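Local coordinates for flavin reductase domain protein, FMN-binding (Shewanella baltica, PDB 3HMZ) that binds flavin mononucleotide and probably uses it as cofactor in NAD(P)-dependent oxidoreductase chemistry, at residues K136-P141 / L149-V154; V34-Q39 / E72-S77; M79-V84 / S130-C135. One frame throughout, in Å; residues are numbered along the deposited sequence. Where two conformers were deposited one is given.

Contact 1 of 3, residues K136-P141 / L149-V154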
loop_
_atom_site.group_PDB
_atom_site.type_symbol
_atom_site.label_atom_id
_atom_site.label_comp_id
_atom_site.label_asym_id
_atom_site.label_seq_id
_atom_site.Cartn_x
_atom_site.Cartn_y
_atom_site.Cartn_z
ATOM N N LYS A 136 -2.886 16.336 8.326
ATOM C CA LYS A 136 -2.622 17.731 8.002
ATOM C C LYS A 136 -1.708 17.717 6.778
ATOM O O LYS A 136 -0.582 17.226 6.847
ATOM C CB LYS A 136 -1.944 18.458 9.147
ATOM C CG LYS A 136 -1.663 19.965 8.878
ATOM C CD LYS A 136 -0.910 20.547 10.036
ATOM C CE LYS A 136 -0.686 22.040 9.800
ATOM N NZ LYS A 136 0.169 22.626 10.884
ATOM N N LEU A 137 -2.194 18.280 5.689
ATOM C CA LEU A 137 -1.428 18.391 4.462
ATOM C C LEU A 137 -0.115 19.162 4.653
ATOM O O LEU A 137 -0.088 20.188 5.317
ATOM C CB LEU A 137 -2.247 19.094 3.363
ATOM C CG LEU A 137 -1.648 19.226 1.951
ATOM C CD1 LEU A 137 -1.437 17.837 1.300
ATOM C CD2 LEU A 137 -2.496 20.157 1.073
ATOM N N ILE A 138 0.949 18.635 4.080
ATOM C CA ILE A 138 2.242 19.338 3.955
ATOM C C ILE A 138 2.281 19.766 2.482
ATOM O O ILE A 138 2.571 18.941 1.615
ATOM C CB ILE A 138 3.431 18.454 4.289
ATOM C CG1 ILE A 138 3.332 17.948 5.714
ATOM C CG2 ILE A 138 4.776 19.281 4.046
ATOM C CD1 ILE A 138 4.377 16.941 6.069
ATOM N N PRO A 139 1.979 21.047 2.169
ATOM C CA PRO A 139 1.877 21.415 0.755
ATOM C C PRO A 139 3.165 21.227 -0.037
ATOM O O PRO A 139 4.226 21.638 0.425
ATOM C CB PRO A 139 1.461 22.897 0.810
ATOM C CG PRO A 139 0.806 23.049 2.135
ATOM C CD PRO A 139 1.588 22.168 3.055
ATOM N N GLU A 140 3.057 20.558 -1.183
ATOM C CA GLU A 140 4.179 20.257 -2.071
ATOM C C GLU A 140 3.680 20.513 -3.467
ATOM O O GLU A 140 3.221 19.604 -4.145
ATOM C CB GLU A 140 4.645 18.812 -1.851
ATOM C CG GLU A 140 5.366 18.563 -0.547
ATOM C CD GLU A 140 6.757 19.145 -0.482
ATOM O OE1 GLU A 140 7.285 19.554 -1.546
ATOM O OE2 GLU A 140 7.317 19.215 0.625
ATOM N N PRO A 141 3.744 21.797 -3.941
ATOM C CA PRO A 141 3.174 22.101 -5.242
ATOM C C PRO A 141 3.575 21.236 -6.412
ATOM O O PRO A 141 2.718 20.824 -7.168
ATOM C CB PRO A 141 3.599 23.564 -5.480
ATOM C CG PRO A 141 3.688 24.104 -4.103
ATOM C CD PRO A 141 4.237 23.002 -3.250
ATOM N N LEU A 149 0.355 13.685 -6.144
ATOM C CA LEU A 149 0.871 13.035 -4.926
ATOM C C LEU A 149 0.854 14.012 -3.776
ATOM O O LEU A 149 1.524 15.059 -3.818
ATOM C CB LEU A 149 2.279 12.552 -5.209
ATOM C CG LEU A 149 3.073 11.837 -4.117
ATOM C CD1 LEU A 149 2.307 10.574 -3.668
ATOM C CD2 LEU A 149 4.476 11.536 -4.581
ATOM N N PHE A 150 0.139 13.633 -2.721
ATOM C CA PHE A 150 -0.073 14.447 -1.555
ATOM C C PHE A 150 0.579 13.800 -0.352
ATOM O O PHE A 150 0.501 12.590 -0.206
ATOM C CB PHE A 150 -1.584 14.628 -1.327
ATOM C CG PHE A 150 -2.245 15.470 -2.382
ATOM C CD1 PHE A 150 -2.495 14.991 -3.631
ATOM C CD2 PHE A 150 -2.623 16.780 -2.084
ATOM C CE1 PHE A 150 -3.049 15.782 -4.623
ATOM C CE2 PHE A 150 -3.224 17.582 -3.056
ATOM C CZ PHE A 150 -3.422 17.099 -4.323
ATOM N N ILE A 151 1.260 14.594 0.457
ATOM C CA ILE A 151 1.945 14.192 1.686
ATOM C C ILE A 151 1.269 14.849 2.858
ATOM O O ILE A 151 0.986 16.061 2.817
ATOM C CB ILE A 151 3.456 14.590 1.629
ATOM C CG1 ILE A 151 4.160 13.727 0.575
ATOM C CG2 ILE A 151 4.122 14.417 3.005
ATOM C CD1 ILE A 151 5.569 14.196 0.253
ATOM N N ALA A 152 1.051 14.072 3.919
ATOM C CA ALA A 152 0.473 14.634 5.127
ATOM C C ALA A 152 1.095 14.121 6.399
ATOM O O ALA A 152 1.565 12.986 6.438
ATOM C CB ALA A 152 -1.068 14.363 5.188
ATOM N N GLU A 153 1.058 14.962 7.433
ATOM C CA GLU A 153 1.423 14.519 8.763
ATOM C C GLU A 153 0.155 13.947 9.415
ATOM O O GLU A 153 -0.934 14.509 9.295
ATOM C CB GLU A 153 2.013 15.657 9.596
ATOM C CG GLU A 153 2.102 15.417 11.087
ATOM C CD GLU A 153 3.189 16.290 11.748
ATOM O OE1 GLU A 153 3.603 17.326 11.131
ATOM O OE2 GLU A 153 3.663 15.889 12.828
ATOM N N VAL A 154 0.310 12.825 10.097
ATOM C CA VAL A 154 -0.810 12.212 10.844
ATOM C C VAL A 154 -0.724 12.852 12.236
ATOM O O VAL A 154 0.315 12.746 12.937
ATOM C CB VAL A 154 -0.675 10.700 10.909
ATOM C CG1 VAL A 154 -1.715 10.128 11.871
ATOM C CG2 VAL A 154 -0.795 10.108 9.492
HETATM O O HOH W 1 1.695 17.307 -0.433
#
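Lys136 and Glu153 face each other as a hydrogen-bonded antiparallel pair, and their backbones satisfy one another both ways. Lys136 N gives a nearly straight bond to Glu153 O at 2.8 Å, the donor lying in the carbonyl plane, while Glu153 N returns a more bent one to Lys136 O at 2.9 Å. Two residues on, past the non-hydrogen-bonded pair of Leu137 and Ala152, Ile138 N donates to Ile151 O at 2.9 Å. The return link between these two residues is made through a water, which donates to Ile138 O, 2.8 Å from its oxygen, and accepts from Ile151 N. Further along, the CA atoms of Glu140 and Phe150 are 7.2 Å apart. Backbone groups turned away from the contact are met by neighbours: Leu137 bonds with Gly78, and Phe150 and Ala152 with Val62 and Leu60 of strand 58-63. Glu140 stands at the N-cap position before helix 141-147, its N bonded to Gln144 OE1. Its carboxylate looks to the subunit interface, where OE2 is hydrogen-bonded to Tyr147 of the second subunit.

Leu137 and Ala152 share one face of the sheet. In Leu137 chi1 sets CG anti to the backbone N (-176°), and chi2 (64°) then swings CD1 to the edge of the Phe150 ring, in its plane, 3.7 Å from CD2. Ala152, small enough for the close pairing, leaves CB 3.3 Å from Lys136 O. On the other face Ile138 CD1 meets Ile151 CG2 obliquely.

The chemistry thus passes from direct amide pairing to a water-bridged pair beside the subunit interface, where Tyr147 of the second subunit covers both isoleucines with an aromatic side chain suited to their branched apolar surface.

Contact 2 of 3, residues V34-Q39 / E72-S77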
loop_
_atom_site.group_PDB
_atom_site.type_symbol
_atom_site.label_atom_id
_atom_site.label_comp_id
_atom_site.label_asym_id
_atom_site.label_seq_id
_atom_site.Cartn_x
_atom_site.Cartn_y
_atom_site.Cartn_z
ATOM N N VAL A 34 -10.938 8.321 1.939
ATOM C CA VAL A 34 -10.406 9.673 2.157
ATOM C C VAL A 34 -11.615 10.575 2.369
ATOM O O VAL A 34 -12.524 10.628 1.539
ATOM C CB VAL A 34 -9.586 10.198 0.947
ATOM C CG1 VAL A 34 -8.940 11.579 1.269
ATOM C CG2 VAL A 34 -8.545 9.127 0.493
ATOM N N SER A 35 -11.659 11.242 3.511
ATOM C CA SER A 35 -12.727 12.228 3.760
ATOM C C SER A 35 -12.168 13.606 4.039
ATOM O O SER A 35 -11.070 13.765 4.595
ATOM C CB SER A 35 -13.628 11.748 4.877
ATOM O OG SER A 35 -12.897 11.617 6.081
ATOM N N ALA A 36 -12.982 14.615 3.717
ATOM C CA ALA A 36 -12.556 15.999 3.864
ATOM C C ALA A 36 -13.775 16.901 3.919
ATOM O O ALA A 36 -14.866 16.499 3.503
ATOM C CB ALA A 36 -11.588 16.415 2.699
ATOM N N ARG A 37 -13.536 18.101 4.431
ATOM C CA ARG A 37 -14.539 19.131 4.568
ATOM C C ARG A 37 -14.048 20.455 3.989
ATOM O O ARG A 37 -12.910 20.848 4.213
ATOM C CB ARG A 37 -14.818 19.323 6.042
ATOM C CG ARG A 37 -15.915 20.351 6.379
ATOM C CD ARG A 37 -16.141 20.344 7.870
ATOM N NE ARG A 37 -16.831 19.105 8.266
ATOM C CZ ARG A 37 -17.113 18.710 9.501
ATOM N NH1 ARG A 37 -16.772 19.408 10.568
ATOM N NH2 ARG A 37 -17.777 17.576 9.659
ATOM N N SER A 38 -14.935 21.152 3.290
ATOM C CA SER A 38 -14.591 22.493 2.790
ATOM C C SER A 38 -15.868 23.324 2.807
ATOM O O SER A 38 -16.895 22.894 2.264
ATOM C CB SER A 38 -14.015 22.457 1.401
ATOM O OG SER A 38 -13.574 23.780 1.027
ATOM N N GLN A 39 -15.772 24.488 3.460
ATOM C CA GLN A 39 -16.879 25.439 3.589
ATOM C C GLN A 39 -18.157 24.719 4.054
ATOM O O GLN A 39 -19.261 24.888 3.518
ATOM C CB GLN A 39 -17.022 26.251 2.292
ATOM C CG GLN A 39 -15.808 27.135 2.052
ATOM C CD GLN A 39 -15.520 28.060 3.230
ATOM O OE1 GLN A 39 -14.371 28.225 3.644
ATOM N NE2 GLN A 39 -16.572 28.638 3.797
ATOM N N GLU A 72 -10.090 18.762 -4.341
ATOM C CA GLU A 72 -10.390 20.206 -4.222
ATOM C C GLU A 72 -10.556 20.614 -2.757
ATOM O O GLU A 72 -9.993 21.609 -2.295
ATOM C CB GLU A 72 -11.639 20.533 -5.025
ATOM C CG GLU A 72 -12.060 22.008 -5.010
ATOM C CD GLU A 72 -13.355 22.192 -5.728
ATOM O OE1 GLU A 72 -13.441 21.690 -6.872
ATOM O OE2 GLU A 72 -14.290 22.790 -5.097
ATOM N N PHE A 73 -11.311 19.809 -2.013
ATOM C CA PHE A 73 -11.538 20.093 -0.597
ATOM C C PHE A 73 -10.249 20.080 0.199
ATOM O O PHE A 73 -10.063 20.901 1.111
ATOM C CB PHE A 73 -12.537 19.087 -0.011
ATOM C CG PHE A 73 -13.970 19.317 -0.370
ATOM C CD1 PHE A 73 -14.381 20.241 -1.365
ATOM C CD2 PHE A 73 -14.954 18.559 0.273
ATOM C CE1 PHE A 73 -15.729 20.414 -1.642
ATOM C CE2 PHE A 73 -16.317 18.739 -0.031
ATOM C CZ PHE A 73 -16.685 19.647 -1.005
ATOM N N ILE A 74 -9.388 19.088 -0.098
ATOM C CA ILE A 74 -8.083 18.999 0.565
ATOM C C ILE A 74 -7.177 20.207 0.257
ATOM O O ILE A 74 -6.520 20.729 1.139
ATOM C CB ILE A 74 -7.405 17.651 0.280
ATOM C CG1 ILE A 74 -8.234 16.572 0.996
ATOM C CG2 ILE A 74 -5.972 17.645 0.800
ATOM C CD1 ILE A 74 -7.832 15.121 0.687
ATOM N N GLU A 75 -7.175 20.628 -0.999
ATOM C CA GLU A 75 -6.385 21.789 -1.412
ATOM C C GLU A 75 -6.879 23.039 -0.710
ATOM O O GLU A 75 -6.069 23.857 -0.301
ATOM C CB GLU A 75 -6.464 21.963 -2.914
ATOM C CG GLU A 75 -5.680 20.899 -3.708
ATOM C CD GLU A 75 -6.053 20.832 -5.173
ATOM O OE1 GLU A 75 -7.159 21.279 -5.561
ATOM O OE2 GLU A 75 -5.244 20.302 -5.961
ATOM N N GLN A 76 -8.191 23.147 -0.541
ATOM C CA GLN A 76 -8.785 24.313 0.098
ATOM C C GLN A 76 -8.591 24.309 1.615
ATOM O O GLN A 76 -8.260 25.310 2.198
ATOM C CB GLN A 76 -10.261 24.425 -0.288
ATOM C CG GLN A 76 -10.495 24.730 -1.760
ATOM C CD GLN A 76 -11.944 24.541 -2.221
ATOM O OE1 GLN A 76 -12.800 24.009 -1.496
ATOM N NE2 GLN A 76 -12.226 24.987 -3.444
ATOM N N SER A 77 -8.788 23.158 2.269
ATOM C CA SER A 77 -8.720 23.095 3.721
ATOM C C SER A 77 -7.402 22.666 4.359
ATOM O O SER A 77 -7.175 22.955 5.534
ATOM C CB SER A 77 -9.836 22.165 4.226
ATOM O OG SER A 77 -9.515 20.813 3.910
HETATM O O HOH W 2 -11.021 18.939 5.419
#
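Phe73 O is gripped twice from Ser77, by the backbone N at 2.8 Å as an ordinary helical bond and by the side-chain OG at 2.9 Å, the two donors arriving from opposite faces of the carbonyl plane. The hydroxyl reaches back because OG sits between the backbone N and the carbonyl carbon (chi1 72°). A water links it to the strand, giving a proton to Ser77 OG and taking one from Arg37 N; Ser77 CB meanwhile lies 3.3 Å from Arg37 O. In the conformer given, Ser38 OG makes the direct polar bond across, donating to Gln76 OE1 at 2.6 Å, which the extended glutamine chain carries forward from the helix.

Helix 69-77 here packs across strand 32-38, from Val34 to Ser38, in the antiparallel sheet of the FMN-binding flavin reductase domain, and Lys69 and Thr70 in its first turn bind the cofactor. Beside these polar groups lie mostly apolar contacts. Ser38 CB lies over one face of the Phe73 ring, 3.6 Å from CD1, in a CH-pi contact displaced toward the rim, while Ala36 O stands at the ring's edge. Ala36, with only a methyl, lets the helix come close: its CB touches Phe73 CB and, at 3.8 Å, Ile74 CG1. Further back along the strand, Val34 CG1 meets Ile74 CD1, the two branched side chains crossing at about a right angle. Arg37 turns its guanidinium elsewhere, to Asp42, Glu117 and Asp122.

Contact 3 of 3, residues M79-V84 / S130-C135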
loop_
_atom_site.group_PDB
_atom_site.type_symbol
_atom_site.label_atom_id
_atom_site.label_comp_id
_atom_site.label_asym_id
_atom_site.label_seq_id
_atom_site.Cartn_x
_atom_site.Cartn_y
_atom_site.Cartn_z
HETATM N N MSE A 79 -6.605 19.682 5.268
HETATM C CA MSE A 79 -6.877 18.645 6.268
HETATM C C MSE A 79 -7.746 17.554 5.655
HETATM O O MSE A 79 -8.575 17.813 4.800
HETATM C CB MSE A 79 -7.673 19.238 7.441
HETATM C CG MSE A 79 -7.001 20.333 8.247
HETATM SE SE MSE A 79 -5.561 19.676 9.349
HETATM C CE MSE A 79 -6.376 18.256 10.370
ATOM N N PHE A 80 -7.570 16.330 6.145
ATOM C CA PHE A 80 -8.409 15.213 5.716
ATOM C C PHE A 80 -8.267 14.075 6.714
ATOM O O PHE A 80 -7.416 14.104 7.607
ATOM C CB PHE A 80 -8.088 14.775 4.272
ATOM C CG PHE A 80 -6.647 14.385 4.036
ATOM C CD1 PHE A 80 -5.687 15.356 3.707
ATOM C CD2 PHE A 80 -6.264 13.047 4.036
ATOM C CE1 PHE A 80 -4.388 15.015 3.450
ATOM C CE2 PHE A 80 -4.947 12.693 3.763
ATOM C CZ PHE A 80 -4.003 13.686 3.459
ATOM N N VAL A 81 -9.134 13.075 6.538
ATOM C CA VAL A 81 -9.073 11.860 7.334
ATOM C C VAL A 81 -8.861 10.694 6.344
ATOM O O VAL A 81 -9.451 10.631 5.244
ATOM C CB VAL A 81 -10.337 11.597 8.184
ATOM C CG1 VAL A 81 -10.247 10.239 8.937
ATOM C CG2 VAL A 81 -10.598 12.760 9.166
ATOM N N ILE A 82 -7.966 9.803 6.758
ATOM C CA ILE A 82 -7.751 8.496 6.094
ATOM C C ILE A 82 -8.316 7.469 7.060
ATOM O O ILE A 82 -7.998 7.463 8.247
ATOM C CB ILE A 82 -6.268 8.208 5.839
ATOM C CG1 ILE A 82 -5.701 9.213 4.818
ATOM C CG2 ILE A 82 -6.032 6.763 5.374
ATOM C CD1 ILE A 82 -6.359 9.148 3.440
ATOM N N GLN A 83 -9.195 6.618 6.560
ATOM C CA GLN A 83 -9.809 5.602 7.395
ATOM C C GLN A 83 -9.886 4.279 6.660
ATOM O O GLN A 83 -9.957 4.234 5.445
ATOM C CB GLN A 83 -11.184 6.056 7.925
ATOM C CG GLN A 83 -12.169 6.564 6.868
ATOM C CD GLN A 83 -12.456 8.018 7.001
ATOM O OE1 GLN A 83 -13.114 8.403 7.985
ATOM N NE2 GLN A 83 -12.014 8.825 6.027
ATOM N N VAL A 84 -9.839 3.207 7.438
ATOM C CA VAL A 84 -9.760 1.846 6.934
ATOM C C VAL A 84 -11.136 1.207 6.942
ATOM O O VAL A 84 -11.650 0.882 8.021
ATOM C CB VAL A 84 -8.757 1.021 7.784
ATOM C CG1 VAL A 84 -8.629 -0.375 7.227
ATOM C CG2 VAL A 84 -7.339 1.692 7.812
ATOM N N SER A 130 -12.623 0.533 10.718
ATOM C CA SER A 130 -11.822 -0.045 11.789
ATOM C C SER A 130 -10.821 0.934 12.405
ATOM O O SER A 130 -10.390 0.719 13.527
ATOM C CB SER A 130 -11.111 -1.303 11.323
ATOM O OG SER A 130 -10.275 -1.010 10.243
ATOM N N ALA A 131 -10.407 1.943 11.641
ATOM C CA ALA A 131 -9.364 2.854 12.088
ATOM C C ALA A 131 -9.455 4.146 11.319
ATOM O O ALA A 131 -9.940 4.158 10.173
ATOM C CB ALA A 131 -7.967 2.193 11.852
ATOM N N TRP A 132 -8.997 5.231 11.963
ATOM C CA TRP A 132 -9.038 6.573 11.414
ATOM C C TRP A 132 -7.745 7.308 11.753
ATOM O O TRP A 132 -7.243 7.183 12.875
ATOM C CB TRP A 132 -10.187 7.374 12.005
ATOM C CG TRP A 132 -11.549 6.739 11.913
ATOM C CD1 TRP A 132 -12.510 7.010 10.985
ATOM C CD2 TRP A 132 -12.108 5.765 12.802
ATOM N NE1 TRP A 132 -13.623 6.235 11.212
ATOM C CE2 TRP A 132 -13.397 5.455 12.318
ATOM C CE3 TRP A 132 -11.630 5.093 13.919
ATOM C CZ2 TRP A 132 -14.209 4.545 12.947
ATOM C CZ3 TRP A 132 -12.426 4.199 14.545
ATOM C CH2 TRP A 132 -13.710 3.925 14.055
ATOM N N LEU A 133 -7.241 8.074 10.786
ATOM C CA LEU A 133 -6.053 8.877 10.923
ATOM C C LEU A 133 -6.384 10.311 10.475
ATOM O O LEU A 133 -6.742 10.527 9.304
ATOM C CB LEU A 133 -4.916 8.303 10.081
ATOM C CG LEU A 133 -4.472 6.849 10.363
ATOM C CD1 LEU A 133 -5.293 5.788 9.619
ATOM C CD2 LEU A 133 -2.970 6.668 10.011
ATOM N N ALA A 134 -6.284 11.273 11.399
ATOM C CA ALA A 134 -6.472 12.705 11.091
ATOM C C ALA A 134 -5.155 13.226 10.494
ATOM O O ALA A 134 -4.093 13.018 11.074
ATOM C CB ALA A 134 -6.837 13.452 12.313
ATOM N N CYS A 135 -5.258 13.894 9.345
ATOM C CA CYS A 135 -4.099 14.282 8.549
ATOM C C CYS A 135 -4.084 15.769 8.228
ATOM O O CYS A 135 -5.102 16.365 7.901
ATOM C CB CYS A 135 -4.099 13.522 7.229
ATOM S SG CYS A 135 -4.000 11.729 7.396
#
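Phe80 and Cys135 pair at one end of a regular antiparallel ladder, held by backbone bonds in both directions. Phe80 N donates to Cys135 O and Cys135 N to Phe80 O; Ile82 and Leu133 repeat the exchange, the shorter bond being Leu133 N to Ile82 O at 2.7 Å. Val84 N then donates to Ala131 O, and Ser130 N closes the row on Val84 O. Between these pairs CA-H...O contacts fill in, the closest from Gln83 CA to Ala131 O at 3.1 Å.

The aromatic contacts lie on both faces of the sheet. Cys135 CB sits over the centre of the Phe80 ring, 3.6 Å above its plane, a CH-pi contact, and SG lies obliquely to the ring, 4.5 Å from its centroid. Phe80 CG lies between the backbone N and the carbonyl carbon (chi1 57°), and chi2 turns a face of the ring toward Cys135; Ile82 CG1 stands at the ring's edge. An alanine in place of Phe80 would probably leave Cys135 CB and SG without the ring they pack on and open a gap beside Ala152. On the opposite face of the sheet Gln83 OE1 lies in the plane of the Trp132 ring at its edge, 3.4 Å from CD1, with amide and ring planes nearly perpendicular (86°).

Apolar contacts complete the pairing: Ile82 CG1 with Cys135 SG at 4.0 Å, and Val84 CG2 with Ala131 CB. Val81, Ile82 and Val84 suit an extended strand, and Cys135 is small enough to lie over the Phe80 ring.

The buried polar ends of Gln83 and Trp132 are matched by partners outside the strands. Trp132 NE1 gives to Val126 O; Gln83 OE1 accepts from Val126 N and NE2 gives to Ser35 OG and Leu33 O, so a buried amide, matched at both ends, can tie neighbouring segments together.

Contact 3 is core, its centre about 5 Å from that of the chain; contact 2 is buried too, though its centre lies about 14 Å out, while contact 1, at about 15 Å, is partly buried and touches the second subunit. Contacts 1 and 3 share strand 131-138: its inner part is paired regularly with strand 79-84, its outer end runs toward the dimer interface. Ala152 joins them, its CB 3.5 Å from Phe80 CZ. Contact 2 differs in kind, a helix laid on the same sheet through side chains and a water, with one side-chain hydrogen bond across. It meets contact 3 where strands 32-38 and 79-84 are neighbours, and contact 1 where Glu75 packs on Phe150.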